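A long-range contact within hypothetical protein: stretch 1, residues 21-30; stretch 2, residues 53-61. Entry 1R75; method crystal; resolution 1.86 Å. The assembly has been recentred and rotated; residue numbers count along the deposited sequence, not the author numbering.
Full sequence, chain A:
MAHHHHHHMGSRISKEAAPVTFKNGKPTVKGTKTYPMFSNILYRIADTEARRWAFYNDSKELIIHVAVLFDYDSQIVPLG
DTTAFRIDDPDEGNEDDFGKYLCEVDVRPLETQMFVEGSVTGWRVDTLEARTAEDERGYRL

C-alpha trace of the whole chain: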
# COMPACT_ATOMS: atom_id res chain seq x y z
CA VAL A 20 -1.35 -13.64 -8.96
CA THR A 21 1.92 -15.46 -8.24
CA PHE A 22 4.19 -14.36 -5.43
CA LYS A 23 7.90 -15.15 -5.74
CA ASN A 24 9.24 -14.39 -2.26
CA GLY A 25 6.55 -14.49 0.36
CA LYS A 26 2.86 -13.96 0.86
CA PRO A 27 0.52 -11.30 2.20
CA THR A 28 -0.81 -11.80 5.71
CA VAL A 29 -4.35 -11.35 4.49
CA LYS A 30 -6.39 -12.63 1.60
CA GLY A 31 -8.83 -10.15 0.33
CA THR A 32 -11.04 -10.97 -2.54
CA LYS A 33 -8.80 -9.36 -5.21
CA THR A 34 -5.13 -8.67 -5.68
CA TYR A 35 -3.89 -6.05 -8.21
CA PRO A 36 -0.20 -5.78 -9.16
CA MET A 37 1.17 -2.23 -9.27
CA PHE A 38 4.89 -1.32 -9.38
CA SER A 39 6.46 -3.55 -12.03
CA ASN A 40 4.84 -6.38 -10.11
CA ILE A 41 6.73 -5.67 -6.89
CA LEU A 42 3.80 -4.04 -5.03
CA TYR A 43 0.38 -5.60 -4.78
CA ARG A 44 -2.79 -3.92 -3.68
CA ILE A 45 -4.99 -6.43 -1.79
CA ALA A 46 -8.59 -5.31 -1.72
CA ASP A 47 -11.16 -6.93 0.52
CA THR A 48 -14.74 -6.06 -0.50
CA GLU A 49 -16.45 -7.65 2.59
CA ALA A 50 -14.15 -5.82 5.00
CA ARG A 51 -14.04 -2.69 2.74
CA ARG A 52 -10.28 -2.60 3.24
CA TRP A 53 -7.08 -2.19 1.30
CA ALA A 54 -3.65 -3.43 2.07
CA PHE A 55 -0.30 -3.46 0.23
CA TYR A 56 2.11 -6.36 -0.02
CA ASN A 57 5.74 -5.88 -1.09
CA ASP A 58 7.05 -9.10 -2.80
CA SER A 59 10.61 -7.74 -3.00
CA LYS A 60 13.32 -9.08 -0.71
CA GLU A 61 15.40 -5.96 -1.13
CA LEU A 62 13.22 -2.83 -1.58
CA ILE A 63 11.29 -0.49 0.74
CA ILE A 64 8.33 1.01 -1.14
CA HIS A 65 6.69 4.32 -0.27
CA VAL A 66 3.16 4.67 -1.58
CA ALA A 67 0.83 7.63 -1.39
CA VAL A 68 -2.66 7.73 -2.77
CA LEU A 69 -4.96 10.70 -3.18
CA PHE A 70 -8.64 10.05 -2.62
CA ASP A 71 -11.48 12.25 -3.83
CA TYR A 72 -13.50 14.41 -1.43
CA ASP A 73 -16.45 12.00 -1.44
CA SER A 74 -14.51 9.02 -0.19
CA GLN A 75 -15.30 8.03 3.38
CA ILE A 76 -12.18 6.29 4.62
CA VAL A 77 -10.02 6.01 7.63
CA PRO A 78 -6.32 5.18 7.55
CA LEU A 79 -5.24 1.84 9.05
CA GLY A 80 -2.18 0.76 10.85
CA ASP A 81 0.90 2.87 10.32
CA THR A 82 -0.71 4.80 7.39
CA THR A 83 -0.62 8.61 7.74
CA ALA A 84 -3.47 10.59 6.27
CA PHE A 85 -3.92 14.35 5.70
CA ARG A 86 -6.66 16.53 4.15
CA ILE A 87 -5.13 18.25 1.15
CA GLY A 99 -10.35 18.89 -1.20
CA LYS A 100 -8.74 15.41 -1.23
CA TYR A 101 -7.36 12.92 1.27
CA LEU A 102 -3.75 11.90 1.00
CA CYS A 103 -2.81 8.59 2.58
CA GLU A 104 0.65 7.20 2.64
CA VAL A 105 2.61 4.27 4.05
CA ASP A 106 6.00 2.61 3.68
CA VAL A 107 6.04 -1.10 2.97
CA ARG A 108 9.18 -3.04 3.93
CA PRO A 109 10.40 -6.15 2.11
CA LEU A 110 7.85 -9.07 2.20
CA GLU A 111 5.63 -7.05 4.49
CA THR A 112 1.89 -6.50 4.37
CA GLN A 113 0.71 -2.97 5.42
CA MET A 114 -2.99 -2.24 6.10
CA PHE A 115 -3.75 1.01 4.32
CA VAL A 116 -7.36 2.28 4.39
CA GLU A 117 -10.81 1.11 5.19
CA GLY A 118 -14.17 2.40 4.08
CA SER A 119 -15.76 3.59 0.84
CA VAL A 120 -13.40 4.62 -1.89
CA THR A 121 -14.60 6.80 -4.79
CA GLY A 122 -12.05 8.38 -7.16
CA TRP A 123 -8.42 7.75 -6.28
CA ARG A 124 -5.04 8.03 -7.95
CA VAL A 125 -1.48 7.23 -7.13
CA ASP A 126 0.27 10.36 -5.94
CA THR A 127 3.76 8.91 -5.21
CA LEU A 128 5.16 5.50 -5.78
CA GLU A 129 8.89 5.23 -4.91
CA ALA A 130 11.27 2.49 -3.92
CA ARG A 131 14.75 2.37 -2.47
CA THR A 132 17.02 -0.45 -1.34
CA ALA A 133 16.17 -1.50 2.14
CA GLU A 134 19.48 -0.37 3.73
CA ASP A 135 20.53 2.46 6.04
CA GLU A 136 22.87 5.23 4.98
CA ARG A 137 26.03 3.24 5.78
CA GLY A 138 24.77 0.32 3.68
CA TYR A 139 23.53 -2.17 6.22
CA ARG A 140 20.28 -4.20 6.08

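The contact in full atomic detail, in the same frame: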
# COMPACT_ATOMS: atom_id res chain seq x y z
N THR A 21 0.90 -14.60 -8.83
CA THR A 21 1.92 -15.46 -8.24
C THR A 21 2.98 -14.64 -7.52
O THR A 21 3.59 -13.73 -8.09
CB THR A 21 2.55 -16.41 -9.29
OG1 THR A 21 1.52 -17.23 -9.88
CG2 THR A 21 3.50 -17.42 -8.61
N PHE A 22 3.18 -14.99 -6.25
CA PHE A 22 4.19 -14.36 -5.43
C PHE A 22 5.47 -15.18 -5.48
O PHE A 22 5.43 -16.40 -5.33
CB PHE A 22 3.68 -14.21 -3.99
CG PHE A 22 2.37 -13.48 -3.89
CD1 PHE A 22 2.24 -12.21 -4.41
CD2 PHE A 22 1.28 -14.07 -3.25
CE1 PHE A 22 1.03 -11.51 -4.32
CE2 PHE A 22 0.08 -13.40 -3.18
CZ PHE A 22 -0.04 -12.09 -3.70
N LYS A 23 6.59 -14.50 -5.71
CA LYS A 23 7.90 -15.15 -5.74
C LYS A 23 8.51 -15.36 -4.35
O LYS A 23 9.06 -16.44 -4.08
CB LYS A 23 8.88 -14.36 -6.63
CG LYS A 23 8.34 -14.04 -8.04
CD LYS A 23 9.44 -13.94 -9.15
CE LYS A 23 8.88 -14.41 -10.54
NZ LYS A 23 9.62 -13.89 -11.71
N ASN A 24 8.42 -14.38 -3.47
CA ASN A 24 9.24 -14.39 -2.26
C ASN A 24 8.56 -14.48 -0.90
O ASN A 24 9.21 -14.49 0.15
CB ASN A 24 10.10 -13.14 -2.30
CG ASN A 24 10.93 -13.10 -3.53
OD1 ASN A 24 11.48 -14.14 -3.92
ND2 ASN A 24 11.01 -11.95 -4.19
N GLY A 25 7.25 -14.55 -0.89
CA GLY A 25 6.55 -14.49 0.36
C GLY A 25 5.09 -14.42 0.06
O GLY A 25 4.69 -14.62 -1.06
N LYS A 26 4.27 -14.16 1.08
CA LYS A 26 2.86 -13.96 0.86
C LYS A 26 2.32 -12.89 1.79
O LYS A 26 2.80 -12.73 2.88
CB LYS A 26 2.07 -15.24 1.08
CG LYS A 26 2.41 -15.98 2.31
CD LYS A 26 1.57 -17.26 2.41
CE LYS A 26 1.72 -17.90 3.78
NZ LYS A 26 0.49 -18.68 4.14
N PRO A 27 1.25 -12.23 1.35
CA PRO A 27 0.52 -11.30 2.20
C PRO A 27 -0.04 -11.98 3.44
O PRO A 27 -0.22 -13.22 3.46
CB PRO A 27 -0.63 -10.86 1.32
CG PRO A 27 -0.26 -11.19 -0.02
CD PRO A 27 0.59 -12.42 0.05
N THR A 28 -0.32 -11.19 4.48
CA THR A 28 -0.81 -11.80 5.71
C THR A 28 -2.31 -11.90 5.67
O THR A 28 -2.92 -12.49 6.58
CB THR A 28 -0.39 -10.99 6.90
OG1 THR A 28 -0.73 -9.61 6.69
CG2 THR A 28 1.12 -11.04 7.02
N VAL A 29 -2.91 -11.29 4.65
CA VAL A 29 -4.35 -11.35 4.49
C VAL A 29 -4.70 -11.72 3.06
O VAL A 29 -3.97 -11.42 2.11
CB VAL A 29 -4.99 -9.99 4.82
CG1 VAL A 29 -4.82 -9.68 6.29
CG2 VAL A 29 -4.44 -8.86 3.94
N LYS A 30 -5.83 -12.39 2.92
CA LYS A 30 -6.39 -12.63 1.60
C LYS A 30 -7.60 -11.73 1.57
O LYS A 30 -8.46 -11.76 2.47
CB LYS A 30 -6.84 -14.09 1.35
CG LYS A 30 -5.78 -15.15 1.50
CD LYS A 30 -6.19 -16.16 2.60
CE LYS A 30 -5.66 -17.56 2.33
NZ LYS A 30 -6.01 -18.44 3.49
N TRP A 53 -8.24 -1.99 2.16
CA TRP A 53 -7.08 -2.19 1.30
C TRP A 53 -5.82 -2.36 2.11
O TRP A 53 -5.64 -1.68 3.15
CB TRP A 53 -6.85 -0.97 0.49
CG TRP A 53 -7.75 -0.64 -0.60
CD1 TRP A 53 -8.95 -1.19 -0.93
CD2 TRP A 53 -7.50 0.41 -1.55
NE1 TRP A 53 -9.49 -0.53 -2.04
CE2 TRP A 53 -8.62 0.47 -2.42
CE3 TRP A 53 -6.46 1.32 -1.73
CZ2 TRP A 53 -8.69 1.41 -3.48
CZ3 TRP A 53 -6.52 2.23 -2.84
CH2 TRP A 53 -7.62 2.29 -3.63
N ALA A 54 -4.96 -3.20 1.60
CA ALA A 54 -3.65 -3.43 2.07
C ALA A 54 -2.67 -3.51 0.90
O ALA A 54 -3.08 -3.70 -0.23
CB ALA A 54 -3.60 -4.69 2.85
N PHE A 55 -1.38 -3.30 1.19
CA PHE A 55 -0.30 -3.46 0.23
C PHE A 55 0.66 -4.54 0.70
O PHE A 55 0.98 -4.67 1.91
CB PHE A 55 0.47 -2.14 0.09
CG PHE A 55 -0.28 -1.11 -0.61
CD1 PHE A 55 -0.58 -1.24 -1.96
CD2 PHE A 55 -0.71 0.03 0.06
CE1 PHE A 55 -1.30 -0.18 -2.65
CE2 PHE A 55 -1.39 1.05 -0.60
CZ PHE A 55 -1.73 0.91 -1.96
N TYR A 56 1.11 -5.33 -0.25
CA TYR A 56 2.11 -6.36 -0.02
C TYR A 56 3.31 -6.09 -0.94
O TYR A 56 3.12 -5.82 -2.12
CB TYR A 56 1.50 -7.77 -0.24
CG TYR A 56 2.55 -8.84 -0.31
CD1 TYR A 56 3.29 -9.18 0.82
CD2 TYR A 56 2.83 -9.47 -1.50
CE1 TYR A 56 4.32 -10.10 0.74
CE2 TYR A 56 3.86 -10.40 -1.59
CZ TYR A 56 4.56 -10.73 -0.47
OH TYR A 56 5.56 -11.62 -0.53
N ASN A 57 4.51 -6.11 -0.38
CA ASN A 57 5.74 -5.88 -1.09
C ASN A 57 6.42 -7.28 -1.24
O ASN A 57 6.82 -7.88 -0.24
CB ASN A 57 6.55 -4.85 -0.30
CG ASN A 57 7.99 -4.64 -0.86
OD1 ASN A 57 8.45 -5.30 -1.81
ND2 ASN A 57 8.68 -3.72 -0.24
N ASP A 58 6.42 -7.81 -2.48
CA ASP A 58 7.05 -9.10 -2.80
C ASP A 58 8.58 -9.01 -3.13
O ASP A 58 9.20 -9.99 -3.54
CB ASP A 58 6.28 -9.73 -3.95
CG ASP A 58 6.54 -11.22 -4.10
OD1 ASP A 58 6.60 -11.95 -3.08
OD2 ASP A 58 6.68 -11.69 -5.23
N SER A 59 9.18 -7.86 -2.93
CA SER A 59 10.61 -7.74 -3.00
C SER A 59 11.30 -8.20 -1.74
O SER A 59 10.85 -7.94 -0.66
CB SER A 59 11.02 -6.29 -3.24
OG SER A 59 12.41 -6.26 -3.41
N LYS A 60 12.48 -8.79 -1.88
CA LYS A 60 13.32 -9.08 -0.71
C LYS A 60 14.14 -7.90 -0.32
O LYS A 60 14.63 -7.86 0.80
CB LYS A 60 14.31 -10.26 -1.00
CG LYS A 60 13.63 -11.55 -1.39
CD LYS A 60 14.69 -12.70 -1.59
CE LYS A 60 14.59 -13.39 -2.94
NZ LYS A 60 14.79 -12.49 -4.14
N GLU A 61 14.35 -6.97 -1.26
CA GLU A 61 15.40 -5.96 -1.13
C GLU A 61 14.99 -4.51 -1.12
O GLU A 61 15.87 -3.63 -0.87
CB GLU A 61 16.45 -6.07 -2.29
CG GLU A 61 16.40 -7.29 -3.21
CD GLU A 61 17.75 -7.51 -3.98
OE1 GLU A 61 18.39 -6.50 -4.42
OE2 GLU A 61 18.17 -8.69 -4.13

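The contact between residues 21-30 and 53-61 illustrates how an irregular segment can be held against the end of a strand by one buried carboxylate and one aromatic ring, with side chains doing the work that backbone pairing does in a sheet. Stretch 1 has no regular helix or strand, whereas residues 53-57 of stretch 2 are strand and the remainder is loop or turn.

The polar centre is Asp58, which lies just past the strand. Its CA-to-CB bond points sideways, yet the end of the side chain comes nearer to stretch 1, and its two carboxylate oxygens accept hydrogen bonds from consecutive backbone amides. Lys23 N donates to Asp58 OD2 at 2.9 Å, and Asn24 N donates to Asp58 OD1 at 3.1 Å. A carboxylate suits this role because its paired acceptors can satisfy neighbouring NH groups that, in an irregular segment, have no strand partner. Asn24 returns the favour with its side chain: Asn24 ND2 donates to the backbone oxygen Asp58 O at 2.7 Å, with an N-H...acceptor angle of 158°. Three hydrogen bonds thus join two residues of one stretch to a single residue of the other, and the CA atoms of Asn24 and Asp58 lie 5.8 Å apart.

Beside this network stands Tyr56, whose CA-to-CB bond points toward stretch 1 and which has the largest area covered by it. Its ring meets two quite different partners. The edge of Tyr56 is directed toward the face of Phe22, with ring centroids 5.1 Å apart and planes at 74°; the closest atoms are Phe22 CD1 and Tyr56 CE2, at 3.7 Å. Over one face of the tyrosine sits Pro27, whose CD lies 4.0 Å from the centroid of the Tyr56 ring and only 9° off the ring normal, the geometry of a CH-pi contact. A proline suits such a position, since its compact ring offers polarised C-H groups to the aromatic face.

The tyrosine hydroxyl also links the apolar and polar parts, for Tyr56 OH donates a hydrogen bond to Asp58 OD1 at 2.8 Å, although the hydroxyl is crowded in the model and its position is less certain.

Away from this centre the contact thins. At one end, Asn24 OD1 approaches Lys60 CE at 3.3 Å; at the other, Val29 CG2 and Ala54 CB are 4.4 Å apart, a loose apolar contact. In all, 435 Å² is buried, counting both sides.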